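Local atomic coordinates of congerin II (Conger myriaster, PDB entry 1IS3), a protein that binds beta-galactosides as a homodimeric galectin, although its physiological role is not yet known. Residues V6-F11 with A117-Y122; A27-I32 with H44-F49; H95-Q100 with F109-K114. All blocks are in the same frame, centred on the assembly; numbering follows the deposited sequence.

From the N terminus, the chain starts interaction 1 with V6-F11, but that contact closes only when A117-Y122 arrives, so the loop it spans takes in most of the protein. Both other contacts lie within that loop and follow one another without crossing. Interaction 2 closes first, as the hairpin of strands 29-34 and 40-48, and interaction 3 closes later, as the hairpin of strands 96-100 and 106-110. Strand 117-125 is a neighbour of 29-34, so interactions 1 and 2 share a sheet. Interaction 3 belongs to the opposing sheet and meets the first two by packing, F97 against F118 and I99 against M45.

Interaction 1: residues V6-F11 with A117-Y122; sequences VRNIPF and AFNLIY
A beta bulge separates the pair R7-L120 from the pair F11-F118 where the chain's first strands meet strand 117-125 close to the dimer interface. Both segments turn a corner here, and the register slips by two residues between the pairs. Before the corner, V6 and I121 form a hydrogen-bonded antiparallel pair: V6 N donates to I121 O at 2.9 Å, and I121 N to V6 O at 3.0 Å. At the corner itself N8 N still reaches N119 O, 2.9 Å away and nearly straight at 174°. Pairing resumes beyond it, where F11 N lies 2.9 Å from F118 O; the return bond from F118 N to F11 O is more bent, at 140°.

The side chains of V6, I121, F11 and F118 share one face. There the CD1 branch of I121 reaches along to F11 CB, 4.1 Å away and past the corner, while the F11 and F118 rings come together obliquely, CD2 to CD2. F92 meets each of these rings edge-to-face. On the other face R7 and L120 run side by side. The R7 chain is extended until chi3 (-66°) bends it, which lays the guanidinium over L120; L120 CD1 sits under one face, 3.8 Å from R7 NH2. That nitrogen also makes a salt bridge to E5. At the corner, N119 OD1 rests 3.7 Å from P10 CG, the two side chains pointing the same way.

V6 and R7 also pair with a strand of the second subunit, so the sheet continues across the interface. N119 and L120 together face G35 in a classic beta bulge, and the whole is an N-terminal strand, kinked into two short pieces, paired with a late strand of the galectin jelly-roll sandwich.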
loop_
_atom_site.group_PDB
_atom_site.type_symbol
_atom_site.label_atom_id
_atom_site.label_comp_id
_atom_site.label_asym_id
_atom_site.label_seq_id
_atom_site.Cartn_x
_atom_site.Cartn_y
_atom_site.Cartn_z
ATOM N N VAL A 6 0.220 1.521 -4.037
ATOM C CA VAL A 6 0.787 1.844 -2.729
ATOM C C VAL A 6 1.546 3.116 -3.101
ATOM O O VAL A 6 2.442 3.069 -3.960
ATOM C CB VAL A 6 1.751 0.723 -2.247
ATOM C CG1 VAL A 6 2.352 1.177 -0.913
ATOM C CG2 VAL A 6 1.036 -0.637 -2.105
ATOM N N ARG A 7 1.226 4.251 -2.508
ATOM C CA ARG A 7 1.758 5.537 -2.899
ATOM C C ARG A 7 2.292 6.259 -1.677
ATOM O O ARG A 7 1.670 6.307 -0.612
ATOM C CB ARG A 7 0.632 6.346 -3.553
ATOM C CG ARG A 7 1.040 7.734 -3.980
ATOM C CD ARG A 7 -0.219 8.451 -4.491
ATOM N NE ARG A 7 -0.761 7.854 -5.714
ATOM C CZ ARG A 7 -0.291 8.181 -6.943
ATOM N NH1 ARG A 7 0.705 9.075 -7.096
ATOM N NH2 ARG A 7 -0.788 7.595 -8.054
ATOM N N ASN A 8 3.484 6.806 -1.863
ATOM C CA ASN A 8 4.199 7.632 -0.886
ATOM C C ASN A 8 4.591 6.924 0.399
ATOM O O ASN A 8 4.752 7.517 1.471
ATOM C CB ASN A 8 3.370 8.929 -0.573
ATOM C CG ASN A 8 3.267 9.847 -1.795
ATOM O OD1 ASN A 8 2.278 10.529 -2.097
ATOM N ND2 ASN A 8 4.330 10.006 -2.563
ATOM N N ILE A 9 4.818 5.627 0.286
ATOM C CA ILE A 9 5.448 4.884 1.327
ATOM C C ILE A 9 6.725 4.440 0.598
ATOM O O ILE A 9 6.696 3.483 -0.197
ATOM C CB ILE A 9 4.577 3.680 1.774
ATOM C CG1 ILE A 9 3.185 4.179 2.223
ATOM C CG2 ILE A 9 5.323 2.938 2.892
ATOM C CD1 ILE A 9 2.146 3.082 2.520
ATOM N N PRO A 10 7.845 5.134 0.812
ATOM C CA PRO A 10 9.054 4.943 0.024
ATOM C C PRO A 10 9.547 3.495 -0.007
ATOM O O PRO A 10 9.751 2.897 1.052
ATOM C CB PRO A 10 10.056 5.905 0.644
ATOM C CG PRO A 10 9.172 7.001 1.242
ATOM C CD PRO A 10 8.038 6.183 1.829
ATOM N N PHE A 11 9.735 2.906 -1.201
ATOM C CA PHE A 11 10.370 1.590 -1.372
ATOM C C PHE A 11 11.849 1.924 -1.623
ATOM O O PHE A 11 12.256 2.400 -2.679
ATOM C CB PHE A 11 9.747 0.877 -2.570
ATOM C CG PHE A 11 10.318 -0.499 -2.925
ATOM C CD1 PHE A 11 11.010 -1.301 -2.004
ATOM C CD2 PHE A 11 10.103 -0.995 -4.217
ATOM C CE1 PHE A 11 11.460 -2.568 -2.375
ATOM C CE2 PHE A 11 10.554 -2.269 -4.593
ATOM C CZ PHE A 11 11.225 -3.042 -3.670
ATOM N N ALA A 117 15.192 5.005 -4.235
ATOM C CA ALA A 117 13.880 4.957 -3.574
ATOM C C ALA A 117 12.805 5.176 -4.640
ATOM O O ALA A 117 13.073 5.899 -5.636
ATOM C CB ALA A 117 13.759 6.071 -2.539
ATOM N N PHE A 118 11.601 4.603 -4.453
ATOM C CA PHE A 118 10.494 4.757 -5.403
ATOM C C PHE A 118 9.256 5.067 -4.590
ATOM O O PHE A 118 9.048 4.418 -3.553
ATOM C CB PHE A 118 10.227 3.463 -6.194
ATOM C CG PHE A 118 11.439 3.068 -7.006
ATOM C CD1 PHE A 118 11.765 3.790 -8.172
ATOM C CD2 PHE A 118 12.267 2.040 -6.553
ATOM C CE1 PHE A 118 12.940 3.471 -8.862
ATOM C CE2 PHE A 118 13.439 1.731 -7.260
ATOM C CZ PHE A 118 13.767 2.447 -8.400
ATOM N N ASN A 119 8.448 6.016 -5.064
ATOM C CA ASN A 119 7.248 6.356 -4.331
ATOM C C ASN A 119 5.931 5.817 -4.854
ATOM O O ASN A 119 4.860 6.167 -4.309
ATOM C CB ASN A 119 7.160 7.878 -4.195
ATOM C CG ASN A 119 7.929 8.342 -2.949
ATOM O OD1 ASN A 119 8.773 7.671 -2.350
ATOM N ND2 ASN A 119 7.719 9.565 -2.500
ATOM N N LEU A 120 5.946 4.949 -5.862
ATOM C CA LEU A 120 4.702 4.398 -6.381
ATOM C C LEU A 120 4.892 2.937 -6.811
ATOM O O LEU A 120 5.844 2.618 -7.538
ATOM C CB LEU A 120 4.215 5.220 -7.591
ATOM C CG LEU A 120 2.932 4.718 -8.279
ATOM C CD1 LEU A 120 1.772 4.850 -7.306
ATOM C CD2 LEU A 120 2.620 5.514 -9.521
ATOM N N ILE A 121 4.032 2.053 -6.338
ATOM C CA ILE A 121 4.019 0.668 -6.741
ATOM C C ILE A 121 2.589 0.454 -7.212
ATOM O O ILE A 121 1.679 0.822 -6.457
ATOM C CB ILE A 121 4.350 -0.219 -5.535
ATOM C CG1 ILE A 121 5.775 -0.000 -5.086
ATOM C CG2 ILE A 121 4.129 -1.664 -5.913
ATOM C CD1 ILE A 121 5.801 0.138 -3.556
ATOM N N TYR A 122 2.281 -0.073 -8.403
ATOM C CA TYR A 122 0.909 -0.329 -8.754
ATOM C C TYR A 122 0.802 -1.506 -9.700
ATOM O O TYR A 122 1.763 -1.863 -10.407
ATOM C CB TYR A 122 0.247 0.885 -9.413
ATOM C CG TYR A 122 0.673 1.302 -10.820
ATOM C CD1 TYR A 122 -0.064 0.872 -11.929
ATOM C CD2 TYR A 122 1.722 2.194 -10.999
ATOM C CE1 TYR A 122 0.231 1.349 -13.205
ATOM C CE2 TYR A 122 2.021 2.673 -12.287
ATOM C CZ TYR A 122 1.271 2.253 -13.391
ATOM O OH TYR A 122 1.550 2.766 -14.663
#

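Interaction 2: residues A27-I32 with H44-F49; sequences ATRFSI and HMDHRF. With GAL (beta-D-galactopyranose), chain B; BGC (beta-D-glucopyranose), chain C.
F30 and H47 supply the tightly packed side of this hairpin, their rings forming an offset stack with centroids 3.9 Å apart and planes only 11° from parallel. F30 CZ lies over the centre of the imidazole, and H47 CB adds a CH-pi contact over the phenyl face. The imidazole is fixed further by H47 ND1, which donates to F30 O at 3.1 Å from above the carbonyl plane; the same oxygen accepts from H47 N. I32 CD1 and the edge of the F49 ring fill in beside the stack.

The opposite face, polar and turned to the sugar, is more open, with R29 partly exposed. D46 OD2 accepts three bonds. The syn lone pair of D46 OD2 receives R29 NE at 3.0 Å. R29 NH1 comes to the same oxygen from above the carboxylate plane at 2.9 Å, and R48 NE meets it on the anti side at 2.8 Å. These donors would be expected to keep the carboxylate ionised, and D46 probably offsets in turn the charge of the two neighbouring guanidinium groups. R29 is bent at chi3 (-76°), which brings NH1 to GAL O3 at 2.8 Å, in the guanidinium plane. R48 stays extended: NH1 bonds GAL O5 and O4, and NH2 reaches BGC O3 at 2.7 Å besides D54. H44 NE2 lies 2.8 Å from GAL O4; its ring, held by N33 at ND1, has CE1 against S31 CB. Y51, N61, W69, E72 and R74 also line the glycan pocket. The loop end is open too: T28 is exposed and joins in mainly through its carbonyl, which F49 N bonds.

F86 stacks on F30 and F80 meets H47 edge-to-face on the inner side. Strand 57-64 flanks the hairpin beside 44-48, and strand 117-125 beside 29-32.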
loop_
_atom_site.group_PDB
_atom_site.type_symbol
_atom_site.label_atom_id
_atom_site.label_comp_id
_atom_site.label_asym_id
_atom_site.label_seq_id
_atom_site.Cartn_x
_atom_site.Cartn_y
_atom_site.Cartn_z
ATOM N N ALA A 27 -7.662 -13.340 -18.797
ATOM C CA ALA A 27 -6.707 -12.242 -18.783
ATOM C C ALA A 27 -5.946 -12.198 -20.095
ATOM O O ALA A 27 -5.563 -13.220 -20.644
ATOM C CB ALA A 27 -5.649 -12.398 -17.668
ATOM N N THR A 28 -5.697 -11.004 -20.599
ATOM C CA THR A 28 -4.849 -10.751 -21.768
ATOM C C THR A 28 -3.402 -10.552 -21.202
ATOM O O THR A 28 -2.436 -11.212 -21.612
ATOM C CB THR A 28 -5.735 -9.566 -22.323
ATOM O OG1 THR A 28 -6.044 -9.809 -23.690
ATOM C CG2 THR A 28 -5.176 -8.272 -21.924
ATOM N N ARG A 29 -3.226 -9.649 -20.221
ATOM C CA ARG A 29 -1.945 -9.303 -19.602
ATOM C C ARG A 29 -2.195 -8.480 -18.337
ATOM O O ARG A 29 -3.251 -7.841 -18.185
ATOM C CB ARG A 29 -1.090 -8.478 -20.580
ATOM C CG ARG A 29 -1.812 -7.203 -20.992
ATOM C CD ARG A 29 -1.302 -6.471 -22.211
ATOM N NE ARG A 29 -0.105 -5.742 -21.943
ATOM C CZ ARG A 29 0.105 -4.451 -22.276
ATOM N NH1 ARG A 29 1.277 -3.937 -21.975
ATOM N NH2 ARG A 29 -0.773 -3.646 -22.851
ATOM N N PHE A 30 -1.265 -8.452 -17.420
ATOM C CA PHE A 30 -1.338 -7.517 -16.291
ATOM C C PHE A 30 0.114 -7.146 -15.975
ATOM O O PHE A 30 1.046 -7.906 -16.296
ATOM C CB PHE A 30 -1.993 -8.113 -15.035
ATOM C CG PHE A 30 -1.218 -9.180 -14.275
ATOM C CD1 PHE A 30 -1.304 -10.526 -14.674
ATOM C CD2 PHE A 30 -0.401 -8.814 -13.186
ATOM C CE1 PHE A 30 -0.561 -11.507 -13.989
ATOM C CE2 PHE A 30 0.326 -9.798 -12.514
ATOM C CZ PHE A 30 0.252 -11.142 -12.920
ATOM N N SER A 31 0.360 -6.005 -15.343
ATOM C CA SER A 31 1.734 -5.654 -15.002
ATOM C C SER A 31 1.897 -5.221 -13.555
ATOM O O SER A 31 0.925 -4.740 -12.968
ATOM C CB SER A 31 2.243 -4.527 -15.906
ATOM O OG SER A 31 1.499 -3.317 -15.889
ATOM N N ILE A 32 3.105 -5.352 -13.028
ATOM C CA ILE A 32 3.472 -4.795 -11.739
ATOM C C ILE A 32 4.473 -3.670 -12.115
ATOM O O ILE A 32 5.409 -3.864 -12.921
ATOM C CB ILE A 32 4.148 -5.882 -10.853
ATOM C CG1 ILE A 32 3.130 -7.006 -10.542
ATOM C CG2 ILE A 32 4.718 -5.219 -9.569
ATOM C CD1 ILE A 32 3.818 -8.347 -10.060
ATOM N N HIS A 44 8.840 -1.959 -15.110
ATOM C CA HIS A 44 7.545 -2.431 -15.568
ATOM C C HIS A 44 7.683 -3.946 -15.817
ATOM O O HIS A 44 8.549 -4.305 -16.609
ATOM C CB HIS A 44 7.172 -1.696 -16.861
ATOM C CG HIS A 44 5.963 -2.257 -17.646
ATOM N ND1 HIS A 44 4.667 -2.138 -17.367
ATOM C CD2 HIS A 44 6.017 -2.917 -18.875
ATOM C CE1 HIS A 44 3.936 -2.660 -18.333
ATOM N NE2 HIS A 44 4.764 -3.127 -19.239
ATOM N N MET A 45 6.900 -4.848 -15.221
ATOM C CA MET A 45 7.008 -6.273 -15.453
ATOM C C MET A 45 5.627 -6.686 -15.978
ATOM O O MET A 45 4.623 -6.743 -15.234
ATOM C CB MET A 45 7.320 -6.904 -14.136
ATOM C CG MET A 45 7.381 -8.389 -14.263
ATOM S SD MET A 45 7.636 -9.083 -12.604
ATOM C CE MET A 45 8.383 -10.547 -13.210
ATOM N N ASP A 46 5.521 -6.943 -17.276
ATOM C CA ASP A 46 4.261 -7.261 -17.888
ATOM C C ASP A 46 4.150 -8.770 -18.070
ATOM O O ASP A 46 5.103 -9.438 -18.487
ATOM C CB ASP A 46 4.195 -6.512 -19.209
ATOM C CG ASP A 46 2.799 -6.392 -19.772
ATOM O OD1 ASP A 46 1.830 -6.385 -19.027
ATOM O OD2 ASP A 46 2.657 -6.295 -20.986
ATOM N N HIS A 47 2.991 -9.318 -17.732
ATOM C CA HIS A 47 2.745 -10.749 -17.747
ATOM C C HIS A 47 1.777 -10.967 -18.891
ATOM O O HIS A 47 0.602 -10.599 -18.768
ATOM C CB HIS A 47 2.104 -11.240 -16.430
ATOM C CG HIS A 47 2.871 -10.852 -15.182
ATOM N ND1 HIS A 47 3.033 -9.604 -14.709
ATOM C CD2 HIS A 47 3.442 -11.721 -14.293
ATOM C CE1 HIS A 47 3.671 -9.677 -13.559
ATOM N NE2 HIS A 47 3.902 -10.949 -13.330
ATOM N N ARG A 48 2.250 -11.509 -20.019
ATOM C CA ARG A 48 1.411 -11.569 -21.215
ATOM C C ARG A 48 0.913 -12.973 -21.491
ATOM O O ARG A 48 1.705 -13.866 -21.836
ATOM C CB ARG A 48 2.200 -11.068 -22.421
ATOM C CG ARG A 48 2.508 -9.571 -22.307
ATOM C CD ARG A 48 3.457 -9.065 -23.406
ATOM N NE ARG A 48 3.778 -7.642 -23.203
ATOM C CZ ARG A 48 4.373 -6.833 -24.094
ATOM N NH1 ARG A 48 4.618 -5.542 -23.809
ATOM N NH2 ARG A 48 4.753 -7.333 -25.259
ATOM N N PHE A 49 -0.401 -13.152 -21.321
ATOM C CA PHE A 49 -1.043 -14.417 -21.637
ATOM C C PHE A 49 -1.296 -14.436 -23.128
ATOM O O PHE A 49 -0.959 -15.430 -23.786
ATOM C CB PHE A 49 -2.368 -14.575 -20.912
ATOM C CG PHE A 49 -2.059 -14.728 -19.433
ATOM C CD1 PHE A 49 -1.960 -13.575 -18.624
ATOM C CD2 PHE A 49 -1.812 -16.017 -18.901
ATOM C CE1 PHE A 49 -1.603 -13.715 -17.286
ATOM C CE2 PHE A 49 -1.458 -16.137 -17.544
ATOM C CZ PHE A 49 -1.352 -14.995 -16.744
HETATM C C1 GAL B . 4.460 -2.345 -25.304
HETATM C C2 GAL B . 3.156 -2.184 -24.533
HETATM C C3 GAL B . 3.374 -1.360 -23.272
HETATM C C4 GAL B . 4.514 -1.958 -22.442
HETATM C C5 GAL B . 5.755 -2.077 -23.317
HETATM C C6 GAL B . 6.918 -2.694 -22.589
HETATM O O2 GAL B . 2.201 -1.541 -25.354
HETATM O O3 GAL B . 2.178 -1.336 -22.509
HETATM O O4 GAL B . 4.151 -3.238 -21.936
HETATM O O5 GAL B . 5.477 -2.904 -24.462
HETATM O O6 GAL B . 8.070 -2.716 -23.412
HETATM C C2 BGC C . 6.602 -4.824 -28.799
HETATM C C3 BGC C . 5.604 -4.750 -27.644
HETATM C C4 BGC C . 5.255 -3.291 -27.372
HETATM C C5 BGC C . 4.734 -2.632 -28.662
HETATM C C6 BGC C . 4.472 -1.150 -28.497
HETATM C C1 BGC C . 5.995 -4.143 -30.023
HETATM O O1 BGC C . 6.910 -4.167 -31.065
HETATM O O2 BGC C . 6.900 -6.179 -29.100
HETATM O O3 BGC C . 6.159 -5.347 -26.487
HETATM O O4 BGC C . 4.240 -3.224 -26.355
HETATM O O5 BGC C . 5.704 -2.772 -29.719
HETATM O O6 BGC C . 5.643 -0.475 -28.055
#

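Interaction 3: residues H95-Q100 with F109-K114; sequences HTFYIQ and FPNRNK
F109 begins the second segment as the hydrogen-bonded antiparallel partner of F97. F97 N donates to F109 O at 2.7 Å, and F109 N to F97 O at 3.1 Å. Both side chains lie on the same face; F109, with CG anti to its backbone N (chi1 177°), presents its ring edge to F97, CD2 to CD2 at 4.3 Å. P110 follows opposite T96, but their side chains diverge. Its carbonyl oxygen instead sits at the edge of the F97 ring, 3.9 Å from CD2, and its CD lies over one face of the F109 ring, toward the edge.

N111 bends the chain away as the centre of an inverse gamma turn. N111 N still bonds H95 O at 2.9 Å, very straight at the hydrogen (173°) though far above the carbonyl plane, and N111 CA packs 3.8 Å from F97 CE2. N111 also opens a type I turn that ends at K114, closed by K114 N to N111 O. Within the turn R112 doubles back, its guanidinium lying over F109 CZ while its nitrogens bond N61, S62 and Q71. Bends at chi2, chi3 and chi4 fold K114 back, laying its aliphatic CD and CE beside the H95 ring on the exposed side.

Backbone bonds and hydrocarbon therefore do the joining: the phenyl rings bury the inner face towards M43 of strand 40-48, whereas K114 meets H95 through its aliphatic carbons. R112, beside F109, adds polar bonds to the strand that carries N61 of the glycan pocket.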
loop_
_atom_site.group_PDB
_atom_site.type_symbol
_atom_site.label_atom_id
_atom_site.label_comp_id
_atom_site.label_asym_id
_atom_site.label_seq_id
_atom_site.Cartn_x
_atom_site.Cartn_y
_atom_site.Cartn_z
ATOM N N HIS A 95 22.085 -0.986 -8.886
ATOM C CA HIS A 95 22.341 -1.528 -10.211
ATOM C C HIS A 95 21.328 -2.501 -10.774
ATOM O O HIS A 95 21.209 -2.606 -12.001
ATOM C CB HIS A 95 23.685 -2.236 -10.241
ATOM C CG HIS A 95 24.789 -1.222 -10.066
ATOM N ND1 HIS A 95 25.578 -1.029 -9.012
ATOM C CD2 HIS A 95 25.065 -0.249 -11.004
ATOM C CE1 HIS A 95 26.311 0.042 -9.279
ATOM N NE2 HIS A 95 25.992 0.494 -10.476
ATOM N N THR A 96 20.570 -3.180 -9.900
ATOM C CA THR A 96 19.774 -4.320 -10.319
ATOM C C THR A 96 18.469 -4.443 -9.545
ATOM O O THR A 96 18.543 -4.322 -8.310
ATOM C CB THR A 96 20.571 -5.652 -10.087
ATOM O OG1 THR A 96 21.848 -5.474 -10.686
ATOM C CG2 THR A 96 19.852 -6.884 -10.618
ATOM N N PHE A 97 17.349 -4.724 -10.220
ATOM C CA PHE A 97 16.123 -5.204 -9.578
ATOM C C PHE A 97 16.170 -6.730 -9.548
ATOM O O PHE A 97 16.445 -7.377 -10.557
ATOM C CB PHE A 97 14.829 -4.843 -10.309
ATOM C CG PHE A 97 14.504 -3.350 -10.187
ATOM C CD1 PHE A 97 13.675 -2.919 -9.154
ATOM C CD2 PHE A 97 15.006 -2.446 -11.122
ATOM C CE1 PHE A 97 13.340 -1.577 -9.051
ATOM C CE2 PHE A 97 14.671 -1.097 -11.020
ATOM C CZ PHE A 97 13.839 -0.670 -9.983
ATOM N N TYR A 98 15.910 -7.288 -8.374
ATOM C CA TYR A 98 15.896 -8.734 -8.159
ATOM C C TYR A 98 14.443 -9.145 -7.916
ATOM O O TYR A 98 13.843 -8.720 -6.903
ATOM C CB TYR A 98 16.750 -9.075 -6.940
ATOM C CG TYR A 98 18.224 -8.828 -7.179
ATOM C CD1 TYR A 98 18.829 -7.694 -6.636
ATOM C CD2 TYR A 98 18.964 -9.764 -7.907
ATOM C CE1 TYR A 98 20.205 -7.478 -6.801
ATOM C CE2 TYR A 98 20.341 -9.558 -8.073
ATOM C CZ TYR A 98 20.940 -8.423 -7.513
ATOM O OH TYR A 98 22.294 -8.214 -7.631
ATOM N N ILE A 99 13.902 -9.946 -8.830
ATOM C CA ILE A 99 12.509 -10.352 -8.781
ATOM C C ILE A 99 12.460 -11.857 -8.547
ATOM O O ILE A 99 13.185 -12.603 -9.224
ATOM C CB ILE A 99 11.819 -9.975 -10.127
ATOM C CG1 ILE A 99 11.887 -8.485 -10.422
ATOM C CG2 ILE A 99 10.348 -10.339 -10.034
ATOM C CD1 ILE A 99 12.119 -8.229 -11.916
ATOM N N GLN A 100 11.610 -12.321 -7.632
ATOM C CA GLN A 100 11.444 -13.749 -7.409
ATOM C C GLN A 100 9.993 -14.083 -7.661
ATOM O O GLN A 100 9.079 -13.401 -7.186
ATOM C CB GLN A 100 11.835 -14.115 -6.001
ATOM C CG GLN A 100 11.756 -15.646 -5.854
ATOM C CD GLN A 100 12.809 -16.231 -4.909
ATOM O OE1 GLN A 100 13.249 -17.380 -5.064
ATOM N NE2 GLN A 100 13.304 -15.493 -3.903
ATOM N N PHE A 109 16.688 -7.328 -13.598
ATOM C CA PHE A 109 16.489 -6.315 -14.626
ATOM C C PHE A 109 17.327 -5.130 -14.154
ATOM O O PHE A 109 17.333 -4.870 -12.949
ATOM C CB PHE A 109 15.005 -5.983 -14.675
ATOM C CG PHE A 109 14.662 -4.884 -15.658
ATOM C CD1 PHE A 109 14.705 -5.133 -17.029
ATOM C CD2 PHE A 109 14.297 -3.614 -15.168
ATOM C CE1 PHE A 109 14.377 -4.096 -17.902
ATOM C CE2 PHE A 109 13.972 -2.588 -16.051
ATOM C CZ PHE A 109 14.013 -2.833 -17.414
ATOM N N PRO A 110 18.116 -4.420 -14.963
ATOM C CA PRO A 110 18.916 -3.293 -14.514
ATOM C C PRO A 110 18.093 -2.136 -13.920
ATOM O O PRO A 110 16.992 -1.782 -14.373
ATOM C CB PRO A 110 19.683 -2.877 -15.765
ATOM C CG PRO A 110 18.732 -3.222 -16.876
ATOM C CD PRO A 110 18.187 -4.573 -16.423
ATOM N N ASN A 111 18.689 -1.516 -12.911
ATOM C CA ASN A 111 18.153 -0.275 -12.343
ATOM C C ASN A 111 18.779 0.822 -13.208
ATOM O O ASN A 111 19.829 1.382 -12.882
ATOM C CB ASN A 111 18.609 -0.155 -10.902
ATOM C CG ASN A 111 18.089 1.058 -10.171
ATOM O OD1 ASN A 111 18.140 1.068 -8.946
ATOM N ND2 ASN A 111 17.559 2.088 -10.774
ATOM N N ARG A 112 18.144 1.140 -14.320
ATOM C CA ARG A 112 18.679 2.033 -15.338
ATOM C C ARG A 112 18.923 3.458 -14.901
ATOM O O ARG A 112 19.873 4.111 -15.346
ATOM C CB ARG A 112 17.736 2.025 -16.525
ATOM C CG ARG A 112 17.768 0.668 -17.217
ATOM C CD ARG A 112 16.707 0.554 -18.298
ATOM N NE ARG A 112 16.909 -0.646 -19.103
ATOM C CZ ARG A 112 16.008 -1.133 -19.953
ATOM N NH1 ARG A 112 16.328 -2.239 -20.616
ATOM N NH2 ARG A 112 14.818 -0.574 -20.121
ATOM N N ASN A 113 18.125 4.016 -14.002
ATOM C CA ASN A 113 18.390 5.384 -13.576
ATOM C C ASN A 113 19.250 5.448 -12.335
ATOM O O ASN A 113 19.574 6.539 -11.887
ATOM C CB ASN A 113 17.121 6.145 -13.246
ATOM C CG ASN A 113 15.970 5.981 -14.200
ATOM O OD1 ASN A 113 14.839 6.085 -13.706
ATOM N ND2 ASN A 113 16.097 5.639 -15.486
ATOM N N LYS A 114 19.643 4.318 -11.744
ATOM C CA LYS A 114 20.426 4.229 -10.514
ATOM C C LYS A 114 19.666 4.858 -9.329
ATOM O O LYS A 114 20.243 5.465 -8.430
ATOM C CB LYS A 114 21.800 4.915 -10.721
ATOM C CG LYS A 114 22.712 4.311 -11.798
ATOM C CD LYS A 114 23.536 3.197 -11.184
ATOM C CE LYS A 114 24.542 3.659 -10.095
ATOM N NZ LYS A 114 25.616 4.552 -10.543
#